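Local coordinates for uncharacterized protein (PDB 4O5J) that probably mediates attachment of Helicobacter pylori to host tissue by binding sialylated glycans through its extracellular adhesion domain, at residues K68-N73 and Q292-V297; N85-V90 and P251-A256; G96-Y101 and D150-L155; A156-A161 and L197-Q202; Y236-Q239 and F243-I246. All blocks are in the same frame, centred on the assembly; numbering follows the deposited sequence.

Starting from the N terminus, helix 57-76 opens contact 1, which closes only when helix 281-309 returns beside it, so the other four contacts are all nested in that loop. Contact 2 opens next, on helix 82-101, and closes on helix 241-268. Inside it three shorter closures follow in series: contact 3 joins the end of helix 82-101 to helix 146-163, contact 4 pairs helix 146-163 with helix 193-209, and contact 5 folds a short turn onto the start of helix 241-268. None cross. Contact 3 touches contacts 4 and 5, and contact 2 touches contact 4, whereas contact 1 lies on the opposite side of the chain's centre from contacts 3 and 5.

Contact 1. Residues K68-N73 and Q292-V297; sequences KSFTNN and QNQKQV
In the helical body of the SabA adhesion domain, Gln294 of helix 281-309 bridges to Phe70 and Thr71 of helix 57-76. The backbones stay well apart, the nearest CA atoms being Thr71 and Gln294 at 7.8 Å, and the glutamine spans the gap. With CG anti to the backbone N (chi1 -171°) and the chain extended beyond it, its amide is delivered to the surface of the other helix. There the Gln294 and Phe70 side chains run past each other in opposite directions. Gln294 CD lies 3.2 Å from Phe70 CD2, while Gln294 OE1 is 3.5 Å from Phe70 CB. The amide plane is inclined by 39° to the ring, so this is an oblique overlap and not a flat stack. The aliphatic part follows the same ring, Gln294 CG being 3.6 Å from Phe70 CD2. On the nitrogen side, Gln294 NE2 comes within 2.9 Å of Thr71 OG1. Gln294 NE2 and Thr71 OG1 are each hydrogen-bonded to the carbonyl oxygen of Leu67, one turn before Thr71. Beyond the contact, Phe70 meets Tyr357 of helix 343-396 edge-to-face, and Gln294 also touches Val361 of that helix. The buried amide thus has a backbone acceptor at its NE2 end, one that Thr71 also uses, while the carbon skeleton and the oxygen side lie against the aromatic residue.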
# COMPACT_ATOMS: atom_id res chain seq x y z
N LYS A 68 13.11 15.75 -2.96
CA LYS A 68 13.57 15.33 -4.30
C LYS A 68 14.33 14.04 -4.22
O LYS A 68 14.21 13.16 -5.09
CB LYS A 68 14.48 16.38 -4.95
CG LYS A 68 13.76 17.64 -5.25
CD LYS A 68 14.72 18.72 -5.76
CE LYS A 68 14.40 19.12 -7.21
NZ LYS A 68 14.86 18.10 -8.11
N SER A 69 15.11 13.89 -3.17
CA SER A 69 15.89 12.69 -3.08
C SER A 69 14.96 11.46 -2.87
O SER A 69 15.18 10.35 -3.42
CB SER A 69 16.90 12.90 -1.99
OG SER A 69 17.57 11.70 -1.80
N PHE A 70 13.87 11.65 -2.13
CA PHE A 70 12.95 10.53 -1.92
C PHE A 70 12.28 10.21 -3.26
O PHE A 70 12.17 9.04 -3.64
CB PHE A 70 11.89 10.91 -0.90
CG PHE A 70 10.79 9.89 -0.77
CD1 PHE A 70 10.88 8.89 0.19
CD2 PHE A 70 9.69 9.92 -1.62
CE1 PHE A 70 9.86 7.92 0.31
CE2 PHE A 70 8.69 8.97 -1.53
CZ PHE A 70 8.76 7.97 -0.56
N THR A 71 11.85 11.24 -3.98
CA THR A 71 11.13 10.99 -5.23
C THR A 71 12.03 10.30 -6.24
O THR A 71 11.58 9.45 -6.99
CB THR A 71 10.58 12.26 -5.83
OG1 THR A 71 9.70 12.84 -4.88
CG2 THR A 71 9.79 11.97 -7.14
N ASN A 72 13.30 10.67 -6.25
CA ASN A 72 14.24 10.07 -7.16
C ASN A 72 14.34 8.57 -6.94
O ASN A 72 14.23 7.80 -7.89
CB ASN A 72 15.59 10.73 -7.01
CG ASN A 72 16.54 10.34 -8.12
OD1 ASN A 72 16.31 10.68 -9.28
ND2 ASN A 72 17.59 9.58 -7.79
N ASN A 73 14.51 8.15 -5.68
CA ASN A 73 14.55 6.72 -5.37
C ASN A 73 13.26 6.03 -5.64
O ASN A 73 13.24 4.91 -6.21
CB ASN A 73 14.95 6.50 -3.92
CG ASN A 73 16.38 6.77 -3.72
OD1 ASN A 73 17.19 6.48 -4.57
ND2 ASN A 73 16.69 7.36 -2.66
N GLN A 292 2.93 17.82 0.25
CA GLN A 292 1.67 17.12 0.52
C GLN A 292 1.57 15.84 -0.22
O GLN A 292 1.24 14.78 0.37
CB GLN A 292 0.49 17.98 0.15
CG GLN A 292 0.35 19.17 1.06
CD GLN A 292 -0.71 20.14 0.56
OE1 GLN A 292 -1.89 19.99 0.82
NE2 GLN A 292 -0.28 21.14 -0.16
N ASN A 293 1.89 15.88 -1.52
CA ASN A 293 1.74 14.66 -2.36
C ASN A 293 2.63 13.55 -1.86
O ASN A 293 2.21 12.39 -1.83
CB ASN A 293 2.07 14.91 -3.86
CG ASN A 293 1.03 15.75 -4.54
OD1 ASN A 293 -0.11 15.81 -4.11
ND2 ASN A 293 1.41 16.38 -5.61
N GLN A 294 3.87 13.89 -1.49
CA GLN A 294 4.80 12.89 -1.05
C GLN A 294 4.33 12.32 0.32
O GLN A 294 4.51 11.13 0.58
CB GLN A 294 6.21 13.45 -0.91
CG GLN A 294 7.23 12.35 -0.65
CD GLN A 294 8.65 12.89 -0.82
OE1 GLN A 294 9.42 13.08 0.17
NE2 GLN A 294 9.03 13.17 -2.09
N LYS A 295 3.70 13.13 1.15
CA LYS A 295 3.13 12.59 2.40
C LYS A 295 1.97 11.62 2.06
O LYS A 295 1.86 10.53 2.66
CB LYS A 295 2.68 13.70 3.33
CG LYS A 295 2.26 13.14 4.71
CD LYS A 295 1.50 14.21 5.50
CE LYS A 295 1.41 14.00 7.02
NZ LYS A 295 1.41 12.57 7.40
N GLN A 296 1.14 11.97 1.07
CA GLN A 296 0.03 11.10 0.68
C GLN A 296 0.57 9.77 0.15
O GLN A 296 -0.05 8.71 0.34
CB GLN A 296 -0.85 11.79 -0.36
CG GLN A 296 -1.97 10.90 -0.79
CD GLN A 296 -2.84 10.48 0.39
OE1 GLN A 296 -3.50 11.32 0.96
NE2 GLN A 296 -2.87 9.19 0.74
N VAL A 297 1.72 9.81 -0.52
CA VAL A 297 2.33 8.56 -1.03
C VAL A 297 2.68 7.64 0.14
O VAL A 297 2.34 6.47 0.11
CB VAL A 297 3.58 8.83 -1.90
CG1 VAL A 297 4.34 7.52 -2.14
CG2 VAL A 297 3.17 9.50 -3.22

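Contact 2. Residues N85-V90 and P251-A256; sequences NAVQAV and PILQQA
Leu253 of helix 241-268 touches Ala86, Val87 and Val90 of helix 82-101 across a nearly antiparallel pair, the short axes being 10.7 Å apart at an angle of 159°. Its CB is directed at the facing helix, and the nearest backbone pair is Val87 CA to Leu253 CA at 7.0 Å. The first side-chain atom to meet a neighbour is CG: Leu253 CG is 4.0 Å from Val87 CG2, the methyl of that valine set beside its own backbone N. From CG the side chain forks. One branch reaches the earlier end of the facing turn, where Leu253 CD1 lies 3.9 Å from Ala86 CB. The other branch, CD2, turns to Val87 and Val90. Leu253 CD2 is 3.7 Å from Val87 CA, so this methyl rests against the helix backbone itself, and it also passes 3.8 Å from Ala86 O. It then meets the valine one turn on, tip to tip: Leu253 CD2 to Val90 CG2 is 3.4 Å, closer than carbon atoms usually pack. The leucine torsions, chi1 -156° and chi2 39°, place the two methyls at these separate positions. No hydrogen bond joins the segments, and all four touching residues are buried: one leucine set among residues i, i+1 and i+4 of its partner is apolar helix-helix packing in the core of the helical adhesion domain. Around them the packing continues on several sides: Leu253 also touches Ile304 of helix 281-309 and Leu197 of helix 193-209, Val87 meets Val193 of helix 193-209, and Val90 rests on Met249 and Ile250 of helix 241-268.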
# COMPACT_ATOMS: atom_id res chain seq x y z
N ASN A 85 8.58 -1.60 -3.57
CA ASN A 85 8.57 -2.66 -2.59
C ASN A 85 7.09 -3.02 -2.21
O ASN A 85 6.74 -4.19 -2.05
CB ASN A 85 9.37 -2.30 -1.36
CG ASN A 85 9.15 -3.36 -0.27
OD1 ASN A 85 9.70 -4.47 -0.31
ND2 ASN A 85 8.24 -3.06 0.68
N ALA A 86 6.25 -2.00 -2.06
CA ALA A 86 4.84 -2.24 -1.76
C ALA A 86 4.21 -3.07 -2.90
O ALA A 86 3.47 -4.03 -2.66
CB ALA A 86 4.11 -0.91 -1.59
N VAL A 87 4.49 -2.69 -4.16
CA VAL A 87 4.00 -3.45 -5.28
C VAL A 87 4.43 -4.92 -5.21
O VAL A 87 3.61 -5.82 -5.44
CB VAL A 87 4.48 -2.84 -6.63
CG1 VAL A 87 4.12 -3.75 -7.79
CG2 VAL A 87 3.89 -1.45 -6.83
N GLN A 88 5.69 -5.17 -4.91
CA GLN A 88 6.18 -6.53 -4.76
C GLN A 88 5.35 -7.30 -3.73
O GLN A 88 4.93 -8.46 -3.99
CB GLN A 88 7.65 -6.56 -4.35
CG GLN A 88 8.64 -6.34 -5.50
CD GLN A 88 8.62 -7.49 -6.55
OE1 GLN A 88 7.86 -8.49 -6.47
NE2 GLN A 88 9.48 -7.35 -7.53
N ALA A 89 5.11 -6.69 -2.59
CA ALA A 89 4.32 -7.35 -1.52
C ALA A 89 2.91 -7.68 -2.01
O ALA A 89 2.42 -8.81 -1.83
CB ALA A 89 4.24 -6.47 -0.27
N VAL A 90 2.24 -6.71 -2.61
CA VAL A 90 0.85 -6.90 -3.02
C VAL A 90 0.74 -7.98 -4.11
O VAL A 90 -0.10 -8.89 -4.00
CB VAL A 90 0.25 -5.57 -3.51
CG1 VAL A 90 -1.13 -5.80 -4.16
CG2 VAL A 90 0.18 -4.61 -2.32
N PRO A 251 -6.25 -1.07 -5.85
CA PRO A 251 -6.58 0.30 -6.27
C PRO A 251 -5.82 1.33 -5.46
O PRO A 251 -5.43 2.35 -6.01
CB PRO A 251 -8.08 0.43 -5.97
CG PRO A 251 -8.58 -0.96 -5.88
CD PRO A 251 -7.44 -1.78 -5.36
N ILE A 252 -5.59 1.05 -4.18
CA ILE A 252 -4.81 1.98 -3.35
C ILE A 252 -3.40 2.12 -3.91
O ILE A 252 -2.86 3.23 -4.04
CB ILE A 252 -4.73 1.53 -1.87
CG1 ILE A 252 -6.09 1.65 -1.22
CG2 ILE A 252 -3.72 2.35 -1.10
CD1 ILE A 252 -6.15 1.03 0.22
N LEU A 253 -2.78 0.98 -4.23
CA LEU A 253 -1.44 0.98 -4.78
C LEU A 253 -1.42 1.67 -6.19
O LEU A 253 -0.54 2.47 -6.49
CB LEU A 253 -0.94 -0.43 -4.84
CG LEU A 253 0.53 -0.62 -4.83
CD1 LEU A 253 1.24 0.32 -3.90
CD2 LEU A 253 0.76 -2.03 -4.38
N GLN A 254 -2.44 1.41 -7.03
CA GLN A 254 -2.56 2.08 -8.34
C GLN A 254 -2.59 3.56 -8.14
O GLN A 254 -1.92 4.32 -8.86
CB GLN A 254 -3.77 1.66 -9.15
CG GLN A 254 -3.69 0.21 -9.59
CD GLN A 254 -5.02 -0.35 -10.12
OE1 GLN A 254 -6.07 -0.23 -9.44
NE2 GLN A 254 -5.00 -0.98 -11.32
N GLN A 255 -3.32 3.98 -7.10
CA GLN A 255 -3.43 5.39 -6.80
C GLN A 255 -2.06 5.94 -6.38
O GLN A 255 -1.60 6.99 -6.85
CB GLN A 255 -4.50 5.57 -5.75
CG GLN A 255 -4.89 6.99 -5.57
CD GLN A 255 -5.37 7.55 -6.84
OE1 GLN A 255 -6.03 6.82 -7.58
NE2 GLN A 255 -5.03 8.85 -7.15
N ALA A 256 -1.36 5.17 -5.55
CA ALA A 256 -0.03 5.56 -5.09
C ALA A 256 0.98 5.68 -6.27
O ALA A 256 1.82 6.58 -6.30
CB ALA A 256 0.47 4.53 -4.08

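Contact 3. Residues G96-Y101 and D150-L155; sequences GFWSLY and DKMKKL
Met152 of helix 146-163 carries the tight part of this contact, packing against both Trp98 and Tyr101, which sit one turn apart near the end of helix 82-101. The axes of the two short segments come no closer than 12.0 Å, a wide spacing filled by these large side chains. Met152 CB lies 3.6 Å from Trp98 CZ3, and the methionine crosses the indole obliquely. Beyond CG the chain is extended (chi2 179°), which carries its sulfur and methyl on to the tyrosine, where the two side chains cross at about a right angle. Met152 CE lies 3.6 Å from Tyr101 OH, and Met152 SD is 3.9 Å from Tyr101 CE2. The sulfur makes two Met-aromatic contacts, both at ring edges: Met152 SD is 5.4 Å from the centroid of the six-membered Trp98 ring and 5.3 Å from that of Tyr101, at 89° and 90° from the respective ring normals. Lys153 forms the looser, more open margin. Its CB leads away from helix 82-101, yet the bend in the chain brings Lys153 CD to 4.0 Å from Trp98 CZ2, and its amino end continues to a hydrogen bond with a bound glycerol, probably from the crystallisation liquor. Inside, Met152 also touches Leu206 of helix 193-209, and Tyr101 touches Pro237 and Ile207. With no hydrogen bond between the segments, cohesion comes from dispersion and from sulfur lying near the ring planes, where the positively polarised C-H edges would probably favour it.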
# COMPACT_ATOMS: atom_id res chain seq x y z
N GLY A 96 0.01 -15.50 -3.99
CA GLY A 96 -0.07 -16.37 -2.82
C GLY A 96 -1.50 -16.78 -2.58
O GLY A 96 -1.78 -17.96 -2.34
N PHE A 97 -2.42 -15.84 -2.64
CA PHE A 97 -3.81 -16.21 -2.49
C PHE A 97 -4.27 -17.18 -3.58
O PHE A 97 -4.96 -18.17 -3.34
CB PHE A 97 -4.73 -14.99 -2.42
CG PHE A 97 -6.16 -15.38 -2.28
CD1 PHE A 97 -6.68 -15.69 -1.03
CD2 PHE A 97 -6.98 -15.51 -3.39
CE1 PHE A 97 -8.00 -16.09 -0.90
CE2 PHE A 97 -8.29 -15.92 -3.27
CZ PHE A 97 -8.82 -16.20 -2.02
N TRP A 98 -3.90 -16.86 -4.82
CA TRP A 98 -4.26 -17.74 -5.94
C TRP A 98 -3.76 -19.14 -5.67
O TRP A 98 -4.44 -20.16 -5.92
CB TRP A 98 -3.64 -17.22 -7.25
CG TRP A 98 -3.80 -18.22 -8.31
CD1 TRP A 98 -2.87 -19.10 -8.76
CD2 TRP A 98 -5.04 -18.53 -9.03
NE1 TRP A 98 -3.41 -19.92 -9.74
CE2 TRP A 98 -4.73 -19.60 -9.94
CE3 TRP A 98 -6.34 -18.03 -9.00
CZ2 TRP A 98 -5.69 -20.15 -10.80
CZ3 TRP A 98 -7.30 -18.57 -9.87
CH2 TRP A 98 -6.96 -19.62 -10.76
N SER A 99 -2.55 -19.21 -5.16
CA SER A 99 -1.94 -20.51 -4.80
C SER A 99 -2.79 -21.27 -3.75
O SER A 99 -2.96 -22.51 -3.86
CB SER A 99 -0.56 -20.25 -4.27
OG SER A 99 0.07 -21.46 -4.07
N LEU A 100 -3.38 -20.56 -2.78
CA LEU A 100 -4.24 -21.20 -1.76
C LEU A 100 -5.56 -21.62 -2.37
O LEU A 100 -6.01 -22.77 -2.21
CB LEU A 100 -4.53 -20.24 -0.60
CG LEU A 100 -3.42 -19.92 0.35
CD1 LEU A 100 -3.92 -18.86 1.37
CD2 LEU A 100 -2.91 -21.21 1.05
N TYR A 101 -6.22 -20.64 -3.00
CA TYR A 101 -7.54 -20.79 -3.59
C TYR A 101 -7.57 -21.88 -4.69
O TYR A 101 -8.50 -22.75 -4.74
CB TYR A 101 -7.89 -19.44 -4.16
CG TYR A 101 -9.13 -19.31 -5.01
CD1 TYR A 101 -10.39 -19.32 -4.44
CD2 TYR A 101 -9.03 -19.03 -6.41
CE1 TYR A 101 -11.54 -19.11 -5.20
CE2 TYR A 101 -10.17 -18.81 -7.17
CZ TYR A 101 -11.41 -18.86 -6.57
OH TYR A 101 -12.56 -18.62 -7.33
N ASP A 150 -10.65 -21.10 -16.76
CA ASP A 150 -9.65 -20.75 -17.79
C ASP A 150 -9.27 -19.29 -17.76
O ASP A 150 -8.07 -18.97 -17.77
CB ASP A 150 -10.16 -21.11 -19.22
CG ASP A 150 -10.22 -22.63 -19.44
OD1 ASP A 150 -11.00 -23.04 -20.33
OD2 ASP A 150 -9.53 -23.40 -18.70
N LYS A 151 -10.27 -18.41 -17.71
CA LYS A 151 -9.97 -16.99 -17.56
C LYS A 151 -9.11 -16.68 -16.32
O LYS A 151 -8.16 -15.89 -16.41
CB LYS A 151 -11.26 -16.17 -17.50
CG LYS A 151 -12.10 -16.24 -18.80
CD LYS A 151 -13.17 -15.13 -18.95
CE LYS A 151 -14.24 -15.20 -17.89
NZ LYS A 151 -15.05 -13.94 -17.92
N MET A 152 -9.44 -17.28 -15.17
CA MET A 152 -8.64 -17.01 -13.96
C MET A 152 -7.23 -17.51 -14.15
O MET A 152 -6.25 -16.76 -13.90
CB MET A 152 -9.25 -17.70 -12.73
CG MET A 152 -10.61 -17.14 -12.33
SD MET A 152 -11.25 -18.06 -10.86
CE MET A 152 -12.80 -17.19 -10.63
N LYS A 153 -7.11 -18.77 -14.55
CA LYS A 153 -5.78 -19.41 -14.72
C LYS A 153 -4.89 -18.56 -15.67
O LYS A 153 -3.70 -18.33 -15.41
CB LYS A 153 -5.95 -20.82 -15.26
CG LYS A 153 -4.65 -21.58 -15.38
CD LYS A 153 -3.94 -21.78 -13.98
CE LYS A 153 -2.88 -22.82 -14.14
NZ LYS A 153 -2.17 -23.13 -12.83
N LYS A 154 -5.46 -18.09 -16.78
CA LYS A 154 -4.71 -17.29 -17.72
C LYS A 154 -4.21 -15.99 -17.05
O LYS A 154 -3.01 -15.64 -17.15
CB LYS A 154 -5.58 -17.00 -18.98
CG LYS A 154 -5.08 -15.92 -19.90
CD LYS A 154 -3.78 -16.21 -20.53
CE LYS A 154 -3.49 -15.19 -21.73
NZ LYS A 154 -2.02 -15.38 -22.04
N LEU A 155 -5.11 -15.28 -16.36
CA LEU A 155 -4.70 -14.07 -15.62
C LEU A 155 -3.59 -14.38 -14.61
O LEU A 155 -2.61 -13.61 -14.50
CB LEU A 155 -5.87 -13.42 -14.92
CG LEU A 155 -6.88 -12.72 -15.84
CD1 LEU A 155 -8.16 -12.39 -15.09
CD2 LEU A 155 -6.25 -11.47 -16.50

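Contact 4. Residues A156-A161 and L197-Q202; sequences AEDLQA and LNLAQQ
Leu199, Leu159 and Asp158 have the most surface buried between these two helices, whose short axes approach to 9.2 Å at an angle of 154°. Leu199 points at helix 146-163, and Leu199 CA lies 5.8 Å from Leu159 CA. With its CG set beside the backbone N (chi1 -71°), one methyl reaches the aspartate: Leu199 CD1 is 3.8 Å from Asp158 CB and also 3.8 Å from Asp158 O. The aspartate therefore contributes its CB and backbone to the packing, while its carboxylate turns to a salt bridge with Lys154 one turn earlier. Leu159 slides past Leu199 in the opposite direction, and its two methyls divide between Leu199 and Ala200. Leu159 CD1 sits 4.2 Å from Leu199 CB, and Leu159 CD2 is 3.9 Å from Ala200 CA. The small alanine lets that methyl approach the backbone. Leu159 also touches Ile91, Val94 and Leu95 of helix 82-101. Two consecutive helices, joined by a long loop containing the Cys174-Cys179 disulfide, thus pack antiparallel through interleaved leucines, an arrangement characteristic of antiparallel helix pairs in all-helical domains.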
# COMPACT_ATOMS: atom_id res chain seq x y z
N ALA A 156 -3.72 -15.51 -13.90
CA ALA A 156 -2.73 -15.90 -12.88
C ALA A 156 -1.37 -16.15 -13.53
O ALA A 156 -0.33 -15.72 -13.00
CB ALA A 156 -3.18 -17.14 -12.09
N GLU A 157 -1.37 -16.85 -14.67
CA GLU A 157 -0.12 -17.07 -15.41
C GLU A 157 0.47 -15.79 -15.92
O GLU A 157 1.69 -15.60 -15.81
CB GLU A 157 -0.34 -18.04 -16.56
CG GLU A 157 -0.57 -19.46 -16.05
CD GLU A 157 -1.23 -20.36 -17.13
OE1 GLU A 157 -1.67 -19.81 -18.19
OE2 GLU A 157 -1.30 -21.62 -16.93
N ASP A 158 -0.36 -14.88 -16.44
CA ASP A 158 0.16 -13.59 -16.93
C ASP A 158 0.79 -12.79 -15.76
O ASP A 158 1.85 -12.17 -15.90
CB ASP A 158 -0.95 -12.75 -17.59
CG ASP A 158 -1.41 -13.36 -18.91
OD1 ASP A 158 -2.49 -12.98 -19.43
OD2 ASP A 158 -0.69 -14.25 -19.43
N LEU A 159 0.11 -12.79 -14.62
CA LEU A 159 0.61 -12.05 -13.46
C LEU A 159 1.92 -12.68 -12.99
O LEU A 159 2.90 -11.96 -12.69
CB LEU A 159 -0.43 -12.05 -12.32
CG LEU A 159 -0.06 -11.27 -11.08
CD1 LEU A 159 0.29 -9.82 -11.43
CD2 LEU A 159 -1.23 -11.36 -10.09
N GLN A 160 1.97 -14.00 -12.90
CA GLN A 160 3.23 -14.66 -12.56
C GLN A 160 4.38 -14.27 -13.52
O GLN A 160 5.51 -13.96 -13.08
CB GLN A 160 3.02 -16.18 -12.56
CG GLN A 160 4.30 -17.01 -12.40
CD GLN A 160 4.91 -16.82 -11.06
OE1 GLN A 160 5.91 -16.11 -10.89
NE2 GLN A 160 4.28 -17.38 -10.09
N ALA A 161 4.12 -14.28 -14.84
CA ALA A 161 5.17 -13.88 -15.79
C ALA A 161 5.58 -12.40 -15.60
O ALA A 161 6.76 -12.05 -15.77
CB ALA A 161 4.73 -14.13 -17.26
N LEU A 197 -0.30 -4.59 -11.70
CA LEU A 197 -1.45 -4.20 -10.88
C LEU A 197 -2.75 -4.43 -11.64
O LEU A 197 -3.75 -4.89 -11.08
CB LEU A 197 -1.35 -2.77 -10.39
CG LEU A 197 -0.20 -2.60 -9.39
CD1 LEU A 197 -0.03 -1.14 -9.07
CD2 LEU A 197 -0.47 -3.42 -8.13
N ASN A 198 -2.74 -4.13 -12.95
CA ASN A 198 -3.93 -4.32 -13.75
C ASN A 198 -4.33 -5.83 -13.87
O ASN A 198 -5.49 -6.18 -13.79
CB ASN A 198 -3.69 -3.73 -15.16
CG ASN A 198 -4.86 -4.00 -16.07
OD1 ASN A 198 -4.81 -4.86 -16.90
ND2 ASN A 198 -5.93 -3.31 -15.86
N LEU A 199 -3.34 -6.70 -14.06
CA LEU A 199 -3.62 -8.11 -14.13
C LEU A 199 -4.16 -8.59 -12.76
O LEU A 199 -5.14 -9.35 -12.68
CB LEU A 199 -2.37 -8.88 -14.54
CG LEU A 199 -1.94 -8.70 -16.00
CD1 LEU A 199 -0.53 -9.24 -16.21
CD2 LEU A 199 -2.92 -9.37 -16.95
N ALA A 200 -3.52 -8.14 -11.68
CA ALA A 200 -3.93 -8.49 -10.31
C ALA A 200 -5.39 -8.04 -10.10
O ALA A 200 -6.22 -8.83 -9.63
CB ALA A 200 -3.04 -7.81 -9.27
N GLN A 201 -5.69 -6.80 -10.46
CA GLN A 201 -7.03 -6.25 -10.29
C GLN A 201 -8.07 -7.14 -11.03
O GLN A 201 -9.12 -7.49 -10.50
CB GLN A 201 -7.05 -4.81 -10.78
CG GLN A 201 -8.40 -4.15 -10.75
CD GLN A 201 -8.71 -3.71 -9.36
OE1 GLN A 201 -8.05 -2.81 -8.82
NE2 GLN A 201 -9.71 -4.35 -8.72
N GLN A 202 -7.75 -7.53 -12.27
CA GLN A 202 -8.68 -8.34 -13.03
C GLN A 202 -8.90 -9.71 -12.38
O GLN A 202 -10.01 -10.24 -12.39
CB GLN A 202 -8.16 -8.56 -14.47
CG GLN A 202 -8.09 -7.28 -15.31
CD GLN A 202 -7.58 -7.60 -16.72
OE1 GLN A 202 -8.15 -8.42 -17.46
NE2 GLN A 202 -6.48 -7.00 -17.06

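Contact 5. Residues Y236-Q239 and F243-I246; sequences YPTQ and FNNI
Pro237 lies over one face of the Phe243 ring, its CB 3.9 Å from the ring centroid and only 12° off the ring normal, the geometry of a CH-pi contact. The backbone of the same residue adds to the overlap, for Pro237 O is 3.3 Å from Phe243 CB. Phe243 CG, anti to the backbone N, swings the ring toward Pro237. Next along the short 3-10 segment 237-239, Thr238 runs beside Phe243 in the same direction, its CG2 4.0 Å from Phe243 CE2. The polar link is made by Asn244: its ND2 donates to Thr238 O at 2.9 Å with a nearly straight N-H...O angle of 165°. The acceptor lies in the plane of the asparagine amide, but the donor stands above the carbonyl plane of Thr238, 60° out of it, and so misses the lone-pair directions. The other arm of that amide leans on the backbone, with Asn244 OD1 3.3 Å from Thr238 CA. One aromatic face and one side-chain hydrogen bond therefore hold the turn 237-239 against the first turn of helix 241-268, which begins two residues later. A backbone bond from Gln239 N to Tyr236 O, 2.8 Å, closes this 3-10 turn, which leads from strand 234-235 into the helix. Elsewhere, Pro237 touches Ile207 of helix 193-209, while Phe243 meets Phe97 of helix 82-101, ring against ring, and Met204 and Ile207 of helix 193-209.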
# COMPACT_ATOMS: atom_id res chain seq x y z
N TYR A 236 -17.68 -18.09 0.27
CA TYR A 236 -17.18 -17.29 -0.87
C TYR A 236 -15.96 -16.49 -0.42
O TYR A 236 -15.89 -16.06 0.72
CB TYR A 236 -18.26 -16.34 -1.41
CG TYR A 236 -19.48 -17.08 -1.77
CD1 TYR A 236 -19.51 -17.85 -2.93
CD2 TYR A 236 -20.62 -17.07 -0.95
CE1 TYR A 236 -20.69 -18.57 -3.30
CE2 TYR A 236 -21.77 -17.81 -1.30
CZ TYR A 236 -21.77 -18.54 -2.49
OH TYR A 236 -22.84 -19.30 -2.83
N PRO A 237 -15.01 -16.29 -1.31
CA PRO A 237 -13.79 -15.54 -0.95
C PRO A 237 -14.08 -14.19 -0.29
O PRO A 237 -13.30 -13.75 0.55
CB PRO A 237 -13.08 -15.35 -2.31
CG PRO A 237 -13.50 -16.57 -3.06
CD PRO A 237 -14.95 -16.87 -2.67
N THR A 238 -15.17 -13.53 -0.71
CA THR A 238 -15.51 -12.21 -0.21
C THR A 238 -15.93 -12.28 1.29
O THR A 238 -16.18 -11.27 1.90
CB THR A 238 -16.65 -11.57 -0.98
OG1 THR A 238 -17.62 -12.55 -1.19
CG2 THR A 238 -16.13 -11.10 -2.40
N GLN A 239 -15.97 -13.48 1.86
CA GLN A 239 -16.24 -13.63 3.31
C GLN A 239 -14.95 -13.76 4.08
O GLN A 239 -15.00 -13.87 5.28
CB GLN A 239 -17.09 -14.86 3.59
CG GLN A 239 -18.49 -14.84 2.98
CD GLN A 239 -19.16 -13.53 3.19
OE1 GLN A 239 -19.67 -13.26 4.26
NE2 GLN A 239 -19.11 -12.66 2.17
N PHE A 243 -8.70 -12.33 1.64
CA PHE A 243 -9.09 -11.99 0.29
C PHE A 243 -9.47 -10.51 0.16
O PHE A 243 -8.92 -9.79 -0.71
CB PHE A 243 -10.21 -12.86 -0.20
CG PHE A 243 -10.66 -12.50 -1.63
CD1 PHE A 243 -9.95 -12.95 -2.74
CD2 PHE A 243 -11.77 -11.66 -1.84
CE1 PHE A 243 -10.36 -12.58 -4.03
CE2 PHE A 243 -12.17 -11.32 -3.08
CZ PHE A 243 -11.47 -11.78 -4.19
N ASN A 244 -10.41 -10.05 0.97
CA ASN A 244 -10.87 -8.70 0.88
C ASN A 244 -9.75 -7.68 1.05
O ASN A 244 -9.66 -6.71 0.30
CB ASN A 244 -11.97 -8.44 1.90
CG ASN A 244 -13.19 -9.31 1.66
OD1 ASN A 244 -13.44 -9.73 0.51
ND2 ASN A 244 -13.91 -9.63 2.70
N ASN A 245 -8.91 -7.88 2.07
CA ASN A 245 -7.87 -6.93 2.36
C ASN A 245 -6.87 -6.85 1.16
O ASN A 245 -6.46 -5.78 0.76
CB ASN A 245 -7.14 -7.28 3.63
CG ASN A 245 -7.90 -6.83 4.87
OD1 ASN A 245 -9.08 -6.48 4.80
ND2 ASN A 245 -7.22 -6.84 6.01
N ILE A 246 -6.45 -7.99 0.64
CA ILE A 246 -5.53 -8.02 -0.47
C ILE A 246 -6.18 -7.33 -1.68
O ILE A 246 -5.54 -6.51 -2.32
CB ILE A 246 -5.12 -9.46 -0.87
CG1 ILE A 246 -4.26 -10.10 0.22
CG2 ILE A 246 -4.36 -9.44 -2.21
CD1 ILE A 246 -3.84 -11.57 -0.07